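Local structure of ATP-dependent kinase YFH7 (Saccharomyces cerevisiae, 2GA8) at residues 279-284 with 340-345; 22-27 with 200-205. The protein acts as an ATP-dependent kinase of the P-loop type that could take part in assembly of the endoplasmic reticulum membrane. All coordinates share one frame; numbering follows the deposited sequence.

Contact 1 of 2, residues 279-284 with 340-345; sequences KIYKTL and HLIKVD. With SO4 (sulfate ion), chain I.
Y281 of the helix reaches across to I342 and V344 in the loop that leads into strand 347-351. With CG anti to the backbone N (chi1 172°), its ring leaves the helix toward that loop. Followed outward, CB meets the CD1 methyl of I342 at 3.3 Å, and CG sits 3.5 Å from the same CD1. On the ring, CD2 is near both CD1 of I342 and CG1 of V344, while CE2 is nearer the valine, 3.4 Å from its CG1. V344 CG2 stands over one face in a CH-pi contact, 4.2 Å from the centroid of the Y281 ring. At the tip, CZ and OH both pass 3.9 Å from V344 CB. Replacing Y281 by an alanine would probably leave the two methyls of V344 without the ring they pack on and open a gap between helix and loop. The Y281 side chain also touches L290 and V292 of strand 290-296. At the helix's other side, K279 stretches out so that its NZ gives a hydrogen bond of 2.9 Å to O1 of a sulfate ion, probably from the crystallisation liquor. The helix-loop junction itself is apolar, relying on dispersion and shape rather than on charge or directed polar bonds.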
loop_
_atom_site.group_PDB
_atom_site.type_symbol
_atom_site.label_atom_id
_atom_site.label_comp_id
_atom_site.label_asym_id
_atom_site.label_seq_id
_atom_site.Cartn_x
_atom_site.Cartn_y
_atom_site.Cartn_z
ATOM N N LYS A 279 8.612 9.388 5.632
ATOM C CA LYS A 279 7.551 9.630 6.596
ATOM C C LYS A 279 6.598 8.444 6.766
ATOM O O LYS A 279 5.802 8.414 7.705
ATOM C CB LYS A 279 6.769 10.882 6.190
ATOM C CG LYS A 279 7.648 12.117 6.016
ATOM C CD LYS A 279 6.860 13.305 5.479
ATOM C CE LYS A 279 7.784 14.471 5.157
ATOM N NZ LYS A 279 7.060 15.630 4.555
ATOM N N ILE A 280 6.691 7.464 5.871
ATOM C CA ILE A 280 5.820 6.289 5.931
ATOM C C ILE A 280 5.983 5.456 7.188
ATOM O O ILE A 280 4.998 5.179 7.876
ATOM C CB ILE A 280 6.038 5.367 4.715
ATOM C CG1 ILE A 280 5.513 6.058 3.457
ATOM C CG2 ILE A 280 5.321 4.029 4.926
ATOM C CD1 ILE A 280 5.788 5.288 2.183
ATOM N N TYR A 281 7.214 5.042 7.481
ATOM C CA TYR A 281 7.474 4.234 8.666
ATOM C C TYR A 281 6.932 4.904 9.919
ATOM O O TYR A 281 6.123 4.324 10.638
ATOM C CB TYR A 281 8.979 3.982 8.843
ATOM C CG TYR A 281 9.340 3.318 10.158
ATOM C CD1 TYR A 281 9.093 1.963 10.370
ATOM C CD2 TYR A 281 9.904 4.052 11.199
ATOM C CE1 TYR A 281 9.396 1.352 11.594
ATOM C CE2 TYR A 281 10.210 3.452 12.429
ATOM C CZ TYR A 281 9.951 2.104 12.616
ATOM O OH TYR A 281 10.244 1.508 13.826
ATOM N N LYS A 282 7.384 6.125 10.184
ATOM C CA LYS A 282 6.931 6.834 11.368
ATOM C C LYS A 282 5.414 6.972 11.418
ATOM O O LYS A 282 4.816 6.770 12.469
ATOM C CB LYS A 282 7.578 8.220 11.455
ATOM C CG LYS A 282 7.165 8.992 12.696
ATOM C CD LYS A 282 7.945 10.286 12.848
ATOM C CE LYS A 282 7.446 11.075 14.049
ATOM N NZ LYS A 282 7.527 10.278 15.301
ATOM N N THR A 283 4.792 7.308 10.290
ATOM C CA THR A 283 3.341 7.465 10.270
ATOM C C THR A 283 2.649 6.173 10.703
ATOM O O THR A 283 1.708 6.208 11.490
ATOM C CB THR A 283 2.829 7.899 8.875
ATOM O OG1 THR A 283 3.330 9.211 8.567
ATOM C CG2 THR A 283 1.311 7.950 8.859
ATOM N N LEU A 284 3.127 5.031 10.216
ATOM C CA LEU A 284 2.520 3.757 10.601
ATOM C C LEU A 284 3.077 3.226 11.924
ATOM O O LEU A 284 2.349 2.630 12.718
ATOM C CB LEU A 284 2.719 2.714 9.491
ATOM C CG LEU A 284 2.082 3.045 8.134
ATOM C CD1 LEU A 284 2.319 1.898 7.165
ATOM C CD2 LEU A 284 0.589 3.283 8.301
ATOM N N HIS A 340 19.413 3.141 0.918
ATOM C CA HIS A 340 18.490 4.110 1.493
ATOM C C HIS A 340 17.531 3.549 2.537
ATOM O O HIS A 340 16.530 4.181 2.874
ATOM C CB HIS A 340 17.711 4.774 0.359
ATOM C CG HIS A 340 18.540 5.712 -0.457
ATOM N ND1 HIS A 340 18.792 7.009 -0.066
ATOM C CD2 HIS A 340 19.216 5.530 -1.615
ATOM C CE1 HIS A 340 19.586 7.586 -0.949
ATOM N NE2 HIS A 340 19.860 6.709 -1.899
ATOM N N LEU A 341 17.844 2.370 3.066
ATOM C CA LEU A 341 16.987 1.756 4.074
ATOM C C LEU A 341 17.015 2.601 5.349
ATOM O O LEU A 341 18.088 2.883 5.885
ATOM C CB LEU A 341 17.466 0.331 4.375
ATOM C CG LEU A 341 16.499 -0.523 5.198
ATOM C CD1 LEU A 341 15.231 -0.764 4.385
ATOM C CD2 LEU A 341 17.150 -1.851 5.570
ATOM N N ILE A 342 15.845 3.018 5.831
ATOM C CA ILE A 342 15.799 3.836 7.040
ATOM C C ILE A 342 16.418 3.105 8.221
ATOM O O ILE A 342 16.247 1.894 8.379
ATOM C CB ILE A 342 14.358 4.252 7.410
ATOM C CG1 ILE A 342 13.474 3.017 7.561
ATOM C CG2 ILE A 342 13.808 5.190 6.356
ATOM C CD1 ILE A 342 12.086 3.335 8.062
ATOM N N LYS A 343 17.140 3.854 9.047
ATOM C CA LYS A 343 17.820 3.297 10.208
ATOM C C LYS A 343 16.918 3.160 11.428
ATOM O O LYS A 343 16.870 4.057 12.269
ATOM C CB LYS A 343 19.018 4.176 10.581
ATOM C CG LYS A 343 20.060 4.333 9.488
ATOM C CD LYS A 343 20.837 3.050 9.258
ATOM C CE LYS A 343 22.003 3.297 8.314
ATOM N NZ LYS A 343 22.792 2.063 8.044
ATOM N N VAL A 344 16.203 2.041 11.518
ATOM C CA VAL A 344 15.329 1.782 12.658
ATOM C C VAL A 344 15.618 0.379 13.181
ATOM O O VAL A 344 16.123 -0.471 12.451
ATOM C CB VAL A 344 13.836 1.911 12.281
ATOM C CG1 VAL A 344 13.561 3.309 11.760
ATOM C CG2 VAL A 344 13.459 0.866 11.252
ATOM N N ASP A 345 15.288 0.137 14.444
ATOM C CA ASP A 345 15.563 -1.151 15.076
ATOM C C ASP A 345 14.514 -2.253 14.954
ATOM O O ASP A 345 14.729 -3.360 15.448
ATOM C CB ASP A 345 15.861 -0.926 16.561
ATOM C CG ASP A 345 14.763 -0.144 17.262
ATOM O OD1 ASP A 345 14.553 1.036 16.905
ATOM O OD2 ASP A 345 14.107 -0.709 18.164
HETATM S S SO4 I . 3.773 16.319 6.031
HETATM O O1 SO4 I . 4.147 15.755 4.718
HETATM O O2 SO4 I . 2.354 16.724 6.002
HETATM O O3 SO4 I . 3.975 15.303 7.082
HETATM O O4 SO4 I . 4.615 17.498 6.318
#

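Contact 2 of 2, residues 22-27 with 200-205; sequences NYRVCV and KILAKT. With SO4 (sulfate ion), chain I.
R24 and T205 form the tight part of this buried contact. The guanidinium approaches the threonine with its edge, and NH1 donates to OG1 of T205 over 2.8 Å; at 136° the bond is bent, with the hydroxyl oxygen 25° out of the guanidinium plane. R24 CG lies between the backbone N and the carbonyl carbon (chi1 39°), which brings CD within 3.5 Å of T205 OG1, and a bend at chi3 then turns the guanidinium so that NH1 meets the same oxygen. That hydroxyl in turn donates to the carbonyl O of L202, one turn back in the helix, so it is held both as acceptor and as donor. R24 NE is hydrogen-bonded to T260 O, a second hold on the guanidinium. Beside this pair, Y23 CB lies 3.2 Å from the carbonyl O of T205, an oxygen buried here without a polar partner in the model, whereas the tyrosine OH is bonded to K258 O and S231 N.

The packing is looser toward L202, whose CD2 comes no nearer than 4.3 Å to R24 NH1, and C26 faces the helix without close contact. Farther along, the exposed K200 extends away from the strand, and its NZ bonds at 2.8 Å to O2 of the sulfate ion. The arrangement joins the entry to strand 25-30, the central strand of the five-stranded parallel sheet, to helix 192-206 packed against that sheet. Such helix-on-sheet layering is characteristic of the alpha/beta core of P-loop kinases, in which this strand leads into the Walker A loop, the ATP site by similarity.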
loop_
_atom_site.group_PDB
_atom_site.type_symbol
_atom_site.label_atom_id
_atom_site.label_comp_id
_atom_site.label_asym_id
_atom_site.label_seq_id
_atom_site.Cartn_x
_atom_site.Cartn_y
_atom_site.Cartn_z
ATOM N N ASN A 22 -5.702 -0.457 19.164
ATOM C CA ASN A 22 -5.710 -0.146 17.737
ATOM C C ASN A 22 -6.800 -0.906 17.015
ATOM O O ASN A 22 -6.967 -2.109 17.219
ATOM C CB ASN A 22 -4.362 -0.507 17.099
ATOM C CG ASN A 22 -3.206 0.299 17.666
ATOM O OD1 ASN A 22 -2.565 -0.102 18.641
ATOM N ND2 ASN A 22 -2.934 1.442 17.052
ATOM N N TYR A 23 -7.529 -0.205 16.156
ATOM C CA TYR A 23 -8.598 -0.834 15.395
ATOM C C TYR A 23 -8.020 -1.808 14.375
ATOM O O TYR A 23 -8.620 -2.839 14.062
ATOM C CB TYR A 23 -9.427 0.211 14.658
ATOM C CG TYR A 23 -10.667 -0.388 14.042
ATOM C CD1 TYR A 23 -11.730 -0.793 14.844
ATOM C CD2 TYR A 23 -10.762 -0.590 12.665
ATOM C CE1 TYR A 23 -12.852 -1.381 14.297
ATOM C CE2 TYR A 23 -11.889 -1.183 12.103
ATOM C CZ TYR A 23 -12.929 -1.574 12.931
ATOM O OH TYR A 23 -14.046 -2.153 12.388
ATOM N N ARG A 24 -6.857 -1.467 13.835
ATOM C CA ARG A 24 -6.218 -2.332 12.862
ATOM C C ARG A 24 -4.707 -2.314 13.004
ATOM O O ARG A 24 -4.129 -1.367 13.540
ATOM C CB ARG A 24 -6.642 -1.936 11.436
ATOM C CG ARG A 24 -6.747 -0.442 11.195
ATOM C CD ARG A 24 -7.105 -0.095 9.751
ATOM N NE ARG A 24 -8.368 -0.681 9.308
ATOM C CZ ARG A 24 -9.273 -0.048 8.565
ATOM N NH1 ARG A 24 -9.073 1.204 8.181
ATOM N NH2 ARG A 24 -10.373 -0.678 8.181
ATOM N N VAL A 25 -4.068 -3.386 12.559
ATOM C CA VAL A 25 -2.620 -3.459 12.630
ATOM C C VAL A 25 -2.102 -3.401 11.204
ATOM O O VAL A 25 -2.772 -3.842 10.274
ATOM C CB VAL A 25 -2.153 -4.756 13.311
ATOM C CG1 VAL A 25 -2.682 -4.800 14.743
ATOM C CG2 VAL A 25 -2.625 -5.956 12.528
ATOM N N CYS A 26 -0.921 -2.830 11.033
ATOM C CA CYS A 26 -0.342 -2.709 9.705
ATOM C C CYS A 26 0.920 -3.531 9.582
ATOM O O CYS A 26 1.644 -3.735 10.553
ATOM C CB CYS A 26 -0.014 -1.246 9.392
ATOM S SG CYS A 26 -1.467 -0.174 9.196
ATOM N N VAL A 27 1.170 -4.003 8.371
ATOM C CA VAL A 27 2.364 -4.775 8.092
ATOM C C VAL A 27 3.021 -4.149 6.879
ATOM O O VAL A 27 2.360 -3.892 5.873
ATOM C CB VAL A 27 2.042 -6.242 7.760
ATOM C CG1 VAL A 27 3.336 -6.994 7.435
ATOM C CG2 VAL A 27 1.314 -6.899 8.929
ATOM N N LYS A 200 -1.612 8.113 6.428
ATOM C CA LYS A 200 -2.154 8.972 7.487
ATOM C C LYS A 200 -3.610 8.580 7.758
ATOM O O LYS A 200 -4.074 8.603 8.898
ATOM C CB LYS A 200 -2.104 10.443 7.074
ATOM C CG LYS A 200 -0.706 11.012 6.922
ATOM C CD LYS A 200 -0.769 12.521 6.695
ATOM C CE LYS A 200 0.615 13.141 6.695
ATOM N NZ LYS A 200 0.536 14.622 6.535
ATOM N N ILE A 201 -4.331 8.242 6.695
ATOM C CA ILE A 201 -5.721 7.830 6.808
ATOM C C ILE A 201 -5.776 6.514 7.575
ATOM O O ILE A 201 -6.595 6.340 8.478
ATOM C CB ILE A 201 -6.354 7.652 5.405
ATOM C CG1 ILE A 201 -6.572 9.028 4.770
ATOM C CG2 ILE A 201 -7.657 6.866 5.501
ATOM C CD1 ILE A 201 -7.070 8.981 3.345
ATOM N N LEU A 202 -4.891 5.585 7.221
ATOM C CA LEU A 202 -4.860 4.303 7.909
ATOM C C LEU A 202 -4.510 4.463 9.387
ATOM O O LEU A 202 -5.105 3.815 10.251
ATOM C CB LEU A 202 -3.855 3.362 7.239
ATOM C CG LEU A 202 -4.234 2.900 5.832
ATOM C CD1 LEU A 202 -3.120 2.030 5.262
ATOM C CD2 LEU A 202 -5.544 2.120 5.890
ATOM N N ALA A 203 -3.541 5.324 9.680
ATOM C CA ALA A 203 -3.141 5.538 11.062
ATOM C C ALA A 203 -4.295 6.135 11.853
ATOM O O ALA A 203 -4.492 5.806 13.021
ATOM C CB ALA A 203 -1.918 6.458 11.132
ATOM N N LYS A 204 -5.061 7.013 11.213
ATOM C CA LYS A 204 -6.193 7.631 11.888
ATOM C C LYS A 204 -7.273 6.590 12.170
ATOM O O LYS A 204 -7.908 6.627 13.225
ATOM C CB LYS A 204 -6.769 8.774 11.046
ATOM C CG LYS A 204 -7.885 9.541 11.752
ATOM C CD LYS A 204 -8.184 10.876 11.072
ATOM C CE LYS A 204 -9.216 11.665 11.869
ATOM N NZ LYS A 204 -9.431 13.034 11.323
ATOM N N THR A 205 -7.493 5.659 11.242
ATOM C CA THR A 205 -8.511 4.641 11.484
ATOM C C THR A 205 -8.031 3.644 12.532
ATOM O O THR A 205 -8.835 3.017 13.221
ATOM C CB THR A 205 -8.916 3.877 10.189
ATOM O OG1 THR A 205 -7.765 3.287 9.571
ATOM C CG2 THR A 205 -9.587 4.820 9.215
HETATM S S SO4 I . 3.773 16.319 6.031
HETATM O O1 SO4 I . 4.147 15.755 4.718
HETATM O O2 SO4 I . 2.354 16.724 6.002
HETATM O O3 SO4 I . 3.975 15.303 7.082
HETATM O O4 SO4 I . 4.615 17.498 6.318
#

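How the contacts relate
The two contacts lie with their centres about 16 Å apart and follow in series along the chain, 22-27 with 200-205 closing before 279-284 with 340-345 opens. Both involve the five-stranded parallel sheet: contact 2 uses its middle strand, 25-30, and contact 1 the loop entering an outermost one, 347-351. Helices 192-206 and 275-285 join them directly, T283 CG2 lying 3.8 Å from K200 N, while L284 CD2 packs 4.1 Å from C26 SG. One sulfate ion, hydrogen-bonded by both K279 and K200, bridges the two helices through their lysine side chains. Contact 2 thus joins helix 192-206 to the strand lead-in before the P-loop, contact 1 helix 275-285 to the loop before an outermost strand.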